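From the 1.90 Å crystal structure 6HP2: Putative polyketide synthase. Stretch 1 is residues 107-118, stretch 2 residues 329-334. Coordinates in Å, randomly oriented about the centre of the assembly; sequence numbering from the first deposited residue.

Stretch 1, residues 107-118: GTDVIQIAELYP
Stretch 2 (329-334) IPYPKQ

A short helix and an irregular, proline-rich segment from far along the same chain meet through one inserted tyrosine, Y331, whose hydroxyl is hydrogen-bonded to the helix and whose ring packs against it, while a second tyrosine, Y117, returns a hydrogen bond to the segment's backbone. Stretch 1 is helical from T108 to L116. G107 takes the N-cap position with phi/psi 83/11, a positive phi that favours glycine, and its O accepts from I111 N at 2.8 Å. The i to i+4 ladder continues through Q112 N to T108 O at 2.7 Å and I113 N to D109 O at 3.0 Å, is weak at A114 N to V110 O (3.5 Å), and closes with Y117 N to I113 O at 2.9 Å. Y117 is the first residue to leave helical angles (-129/80). Stretch 2 has no regular structure: P330 lies at -81/-17, Y331 is nearly extended at -172/138, and the peptide bond between Y331 and P332 is cis. The register places I113 CA 7.5 Å from Y331 CA and Q112 CA 7.5 Å from P332 CA.

Y331 points toward the helix with chi1 t (179°) and chi2 81°, and carries the largest covered area of the contact. Its OH donates to D109 OD1 at 2.5 Å, a very short hydrogen bond to a buried carboxylate. D109 leaves the helix sideways, but its m rotamer (chi1 -69°, chi2 -48°) brings the carboxylate to the hydroxyl; OD2 is satisfied elsewhere in the structure. One turn of helix on, I113, also m (chi2 t), lays CG1 over one face of the Y331 ring, 3.6 Å from the centroid and 20° off the normal, a CH-pi contact whose closest approach is CG1 to CZ at 3.5 Å. The ring edge is bordered by D109 OD1, Q112 CB and L116 CD2, so residues from successive turns follow the tyrosine from its hydroxyl back toward its CB. Q112 (m, t, chi3 -9°) extends past the ring and sets OE1 4.0 Å from P332 CB.

L116, with chi1 t and chi2 p, points toward stretch 2 and uses CD2 as an apolar hub: it lies 4.1 Å from Y331 CD1 and 3.8 Å from K333 CE. The K333 side chain (m, m, t, t) starts sideways and ends nearer the helix; it is poorly ordered, and its NZ makes only a weak 3.4 Å hydrogen bond to I329 O within its own segment.

At the helix's C-terminal side, Y117 (chi1 m, chi2 -71°) points toward stretch 2, and its OH donates to P330 O at 2.6 Å. That carbonyl lies near the plane of the Y117 ring, at its edge, as does Y331 CB, 4.5 Å from Y117 CE2. The two tyrosine hydrogen bonds thus run in opposite senses, one donated from each stretch to the other.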

ATOM      1  N   GLY A 107      -2.214  -3.453 -11.689  1.00 30.98           N
ATOM      2  CA  GLY A 107      -1.528  -4.752 -11.761  1.00 28.64           C
ATOM      3  C   GLY A 107      -0.028  -4.714 -11.763  1.00 34.66           C
ATOM      4  O   GLY A 107       0.630  -5.771 -11.946  1.00 28.27           O
ATOM      5  N   THR A 108       0.546  -3.553 -11.470  1.00 26.87           N
ATOM      6  CA  THR A 108       1.979  -3.357 -11.646  1.00 31.79           C
ATOM      7  C   THR A 108       2.800  -4.322 -10.794  1.00 25.56           C
ATOM      8  O   THR A 108       3.751  -4.930 -11.298  1.00 27.77           O
ATOM      9  CB  THR A 108       2.329  -1.898 -11.331  1.00 36.09           C
ATOM     10  OG1 THR A 108       1.635  -1.041 -12.277  1.00 32.15           O
ATOM     11  CG2 THR A 108       3.824  -1.635 -11.491  1.00 36.04           C
ATOM     12  N   ASP A 109       2.465  -4.464  -9.502  1.00 28.16           N
ATOM     13  CA  ASP A 109       3.209  -5.398  -8.642  1.00 32.95           C
ATOM     14  C   ASP A 109       2.910  -6.855  -8.992  1.00 25.90           C
ATOM     15  O   ASP A 109       3.803  -7.713  -8.975  1.00 30.11           O
ATOM     16  CB  ASP A 109       2.911  -5.171  -7.147  1.00 30.28           C
ATOM     17  CG  ASP A 109       3.473  -3.855  -6.638  1.00 39.23           C
ATOM     18  OD1 ASP A 109       4.657  -3.544  -6.902  1.00 36.65           O
ATOM     19  OD2 ASP A 109       2.713  -3.072  -6.039  1.00 42.53           O
ATOM     20  N   VAL A 110       1.658  -7.163  -9.290  1.00 26.10           N
ATOM     21  CA  VAL A 110       1.336  -8.499  -9.789  1.00 26.95           C
ATOM     22  C   VAL A 110       2.232  -8.888 -10.957  1.00 36.55           C
ATOM     23  O   VAL A 110       2.772 -10.013 -11.017  1.00 29.63           O
ATOM     24  CB  VAL A 110      -0.147  -8.585 -10.170  1.00 31.44           C
ATOM     25  CG1 VAL A 110      -0.428  -9.802 -11.043  1.00 34.60           C
ATOM     26  CG2 VAL A 110      -0.995  -8.642  -8.940  1.00 29.70           C
ATOM     27  N   ILE A 111       2.436  -7.951 -11.866  1.00 28.59           N
ATOM     28  CA  ILE A 111       3.194  -8.171 -13.077  1.00 33.47           C
ATOM     29  C   ILE A 111       4.678  -8.172 -12.795  1.00 32.07           C
ATOM     30  O   ILE A 111       5.400  -9.047 -13.291  1.00 32.95           O
ATOM     31  CB  ILE A 111       2.844  -7.090 -14.132  1.00 34.83           C
ATOM     32  CG1 ILE A 111       1.501  -7.406 -14.752  1.00 30.03           C
ATOM     33  CG2 ILE A 111       3.957  -6.973 -15.177  1.00 35.66           C
ATOM     34  CD1 ILE A 111       0.876  -6.175 -15.405  1.00 36.91           C
ATOM     35  N   GLN A 112       5.169  -7.137 -12.104  1.00 28.82           N
ATOM     36  CA  GLN A 112       6.617  -7.018 -11.912  1.00 32.25           C
ATOM     37  C   GLN A 112       7.180  -8.147 -11.037  1.00 31.93           C
ATOM     38  O   GLN A 112       8.327  -8.586 -11.258  1.00 28.69           O
ATOM     39  CB  GLN A 112       6.983  -5.668 -11.310  1.00 35.03           C
ATOM     40  CG  GLN A 112       6.849  -4.470 -12.301  1.00 34.65           C
ATOM     41  CD  GLN A 112       7.168  -3.124 -11.623  1.00 45.79           C
ATOM     42  OE1 GLN A 112       7.331  -3.029 -10.382  1.00 40.08           O
ATOM     43  NE2 GLN A 112       7.230  -2.095 -12.409  1.00 45.55           N
ATOM     44  N   ILE A 113       6.423  -8.603 -10.016  1.00 28.73           N
ATOM     45  CA  ILE A 113       6.918  -9.721  -9.190  1.00 27.89           C
ATOM     46  C   ILE A 113       7.052 -10.978 -10.054  1.00 30.73           C
ATOM     47  O   ILE A 113       8.030 -11.737  -9.956  1.00 28.77           O
ATOM     48  CB  ILE A 113       6.016  -9.978  -7.971  1.00 25.80           C
ATOM     49  CG1 ILE A 113       6.109  -8.840  -6.985  1.00 30.13           C
ATOM     50  CG2 ILE A 113       6.385 -11.323  -7.311  1.00 27.20           C
ATOM     51  CD1 ILE A 113       5.055  -8.891  -5.930  1.00 27.01           C
ATOM     52  N   ALA A 114       6.037 -11.245 -10.872  1.00 33.27           N
ATOM     53  CA  ALA A 114       6.068 -12.419 -11.736  1.00 36.13           C
ATOM     54  C   ALA A 114       7.191 -12.329 -12.760  1.00 31.03           C
ATOM     55  O   ALA A 114       7.831 -13.343 -13.097  1.00 34.81           O
ATOM     56  CB  ALA A 114       4.727 -12.584 -12.446  1.00 31.77           C
ATOM     57  N   GLU A 115       7.449 -11.132 -13.279  1.00 37.70           N
ATOM     58  CA  GLU A 115       8.524 -10.993 -14.253  1.00 37.93           C
ATOM     59  C   GLU A 115       9.877 -11.206 -13.593  1.00 42.08           C
ATOM     60  O   GLU A 115      10.746 -11.900 -14.134  1.00 37.37           O
ATOM     61  CB  GLU A 115       8.499  -9.624 -14.918  1.00 43.91           C
ATOM     62  CG  GLU A 115       7.556  -9.449 -16.040  1.00 60.52           C
ATOM     63  CD  GLU A 115       7.854  -8.168 -16.819  1.00 76.08           C
ATOM     64  OE1 GLU A 115       8.144  -8.247 -18.031  1.00 90.12           O
ATOM     65  OE2 GLU A 115       7.809  -7.086 -16.206  1.00 65.70           O
ATOM     66  N   LEU A 116      10.090 -10.578 -12.438  1.00 33.70           N
ATOM     67  CA  LEU A 116      11.393 -10.652 -11.785  1.00 34.44           C
ATOM     68  C   LEU A 116      11.670 -12.034 -11.184  1.00 35.27           C
ATOM     69  O   LEU A 116      12.841 -12.421 -11.044  1.00 37.06           O
ATOM     70  CB  LEU A 116      11.479  -9.581 -10.701  1.00 39.03           C
ATOM     71  CG  LEU A 116      12.828  -9.239 -10.086  1.00 56.48           C
ATOM     72  CD1 LEU A 116      13.918  -9.064 -11.125  1.00 48.25           C
ATOM     73  CD2 LEU A 116      12.667  -7.968  -9.251  1.00 87.88           C
ATOM     74  N   TYR A 117      10.624 -12.779 -10.809  1.00 34.08           N
ATOM     75  CA  TYR A 117      10.754 -14.060 -10.082  1.00 28.92           C
ATOM     76  C   TYR A 117       9.913 -15.067 -10.853  1.00 37.00           C
ATOM     77  O   TYR A 117       8.767 -15.373 -10.471  1.00 32.57           O
ATOM     78  CB  TYR A 117      10.322 -13.926  -8.612  1.00 28.95           C
ATOM     79  CG  TYR A 117      11.273 -13.043  -7.846  1.00 26.67           C
ATOM     80  CD1 TYR A 117      12.552 -13.486  -7.534  1.00 33.98           C
ATOM     81  CD2 TYR A 117      10.908 -11.748  -7.446  1.00 25.88           C
ATOM     82  CE1 TYR A 117      13.462 -12.657  -6.857  1.00 37.25           C
ATOM     83  CE2 TYR A 117      11.789 -10.917  -6.801  1.00 30.56           C
ATOM     84  CZ  TYR A 117      13.039 -11.362  -6.489  1.00 34.04           C
ATOM     85  OH  TYR A 117      13.926 -10.562  -5.809  1.00 31.89           O
ATOM     86  N   PRO A 118      10.451 -15.600 -11.953  1.00 35.27           N
ATOM     87  CA  PRO A 118       9.635 -16.451 -12.832  1.00 40.84           C
ATOM     88  C   PRO A 118       9.075 -17.689 -12.175  1.00 46.13           C
ATOM     89  O   PRO A 118       8.177 -18.290 -12.767  1.00 41.60           O
ATOM     90  CB  PRO A 118      10.607 -16.823 -13.961  1.00 37.01           C
ATOM     91  CG  PRO A 118      11.553 -15.725 -14.010  1.00 42.66           C
ATOM     92  CD  PRO A 118      11.739 -15.252 -12.580  1.00 34.65           C
ATOM     93  N   ILE A 329      17.848  -5.723  -1.309  1.00 25.97           N
ATOM     94  CA  ILE A 329      16.695  -4.966  -1.809  1.00 29.43           C
ATOM     95  C   ILE A 329      16.081  -5.853  -2.874  1.00 31.65           C
ATOM     96  O   ILE A 329      16.399  -5.696  -4.047  1.00 28.48           O
ATOM     97  CB  ILE A 329      17.079  -3.597  -2.385  1.00 32.14           C
ATOM     98  CG1 ILE A 329      17.776  -2.757  -1.353  1.00 32.86           C
ATOM     99  CG2 ILE A 329      15.786  -2.810  -2.853  1.00 28.54           C
ATOM    100  CD1 ILE A 329      18.377  -1.444  -1.864  1.00 36.91           C
ATOM    101  N   PRO A 330      15.236  -6.822  -2.532  1.00 26.60           N
ATOM    102  CA  PRO A 330      14.833  -7.828  -3.549  1.00 23.10           C
ATOM    103  C   PRO A 330      13.730  -7.372  -4.515  1.00 31.02           C
ATOM    104  O   PRO A 330      13.520  -8.020  -5.561  1.00 29.99           O
ATOM    105  CB  PRO A 330      14.307  -9.005  -2.699  1.00 26.55           C
ATOM    106  CG  PRO A 330      13.849  -8.346  -1.418  1.00 26.71           C
ATOM    107  CD  PRO A 330      14.825  -7.182  -1.183  1.00 29.49           C
ATOM    108  N   TYR A 331      12.999  -6.317  -4.202  1.00 22.97           N
ATOM    109  CA  TYR A 331      11.827  -5.957  -5.006  1.00 22.58           C
ATOM    110  C   TYR A 331      11.274  -4.622  -4.559  1.00 27.42           C
ATOM    111  O   TYR A 331      11.188  -4.402  -3.368  1.00 26.08           O
ATOM    112  CB  TYR A 331      10.714  -7.025  -4.859  1.00 25.49           C
ATOM    113  CG  TYR A 331       9.525  -6.586  -5.680  1.00 23.44           C
ATOM    114  CD1 TYR A 331       9.469  -6.801  -7.041  1.00 29.44           C
ATOM    115  CD2 TYR A 331       8.499  -5.917  -5.072  1.00 25.85           C
ATOM    116  CE1 TYR A 331       8.391  -6.324  -7.784  1.00 27.64           C
ATOM    117  CE2 TYR A 331       7.430  -5.416  -5.793  1.00 29.89           C
ATOM    118  CZ  TYR A 331       7.390  -5.610  -7.147  1.00 38.68           C
ATOM    119  OH  TYR A 331       6.337  -5.096  -7.835  1.00 34.99           O
ATOM    120  N   PRO A 332      10.877  -3.722  -5.455  1.00 23.63           N
ATOM    121  CA  PRO A 332      11.102  -3.752  -6.911  1.00 24.44           C
ATOM    122  C   PRO A 332      12.510  -3.301  -7.214  1.00 41.94           C
ATOM    123  O   PRO A 332      13.236  -2.996  -6.289  1.00 32.41           O
ATOM    124  CB  PRO A 332      10.082  -2.747  -7.475  1.00 26.42           C
ATOM    125  CG  PRO A 332       9.257  -2.253  -6.319  1.00 29.61           C
ATOM    126  CD  PRO A 332      10.029  -2.575  -5.050  1.00 26.86           C
ATOM    127  N   LYS A 333      12.872  -3.241  -8.489  1.00 43.67           N
ATOM    128  CA  LYS A 333      14.098  -2.611  -8.963  1.00 63.64           C
ATOM    129  C   LYS A 333      13.772  -1.234  -9.536  1.00 63.85           C
ATOM    130  O   LYS A 333      12.683  -1.006 -10.067  1.00 38.25           O
ATOM    131  CB  LYS A 333      14.778  -3.475 -10.037  1.00 66.33           C
ATOM    132  CG  LYS A 333      14.946  -4.939  -9.652  1.00 72.54           C
ATOM    133  CD  LYS A 333      15.860  -5.133  -8.441  1.00 76.73           C
ATOM    134  CE  LYS A 333      15.956  -6.609  -8.036  1.00 71.15           C
ATOM    135  NZ  LYS A 333      17.100  -6.947  -7.107  1.00 51.24           N
ATOM    136  N   GLN A 334      14.719  -0.309  -9.432  1.00 69.63           N
ATOM    137  CA  GLN A 334      14.536   1.010 -10.027  1.00 70.13           C
ATOM    138  C   GLN A 334      14.780   0.925 -11.527  1.00 71.00           C
ATOM    139  O   GLN A 334      15.623   0.149 -11.980  1.00 49.18           O
ATOM    140  CB  GLN A 334      15.488   2.027  -9.402  1.00 56.75           C
ATOM    141  CG  GLN A 334      15.176   2.348  -7.958  1.00 54.34           C
ATOM    142  CD  GLN A 334      14.072   3.396  -7.823  1.00 40.84           C
ATOM    143  OE1 GLN A 334      13.406   3.790  -8.809  1.00 40.38           O
ATOM    144  NE2 GLN A 334      13.844   3.823  -6.615  1.00 30.42           N
TER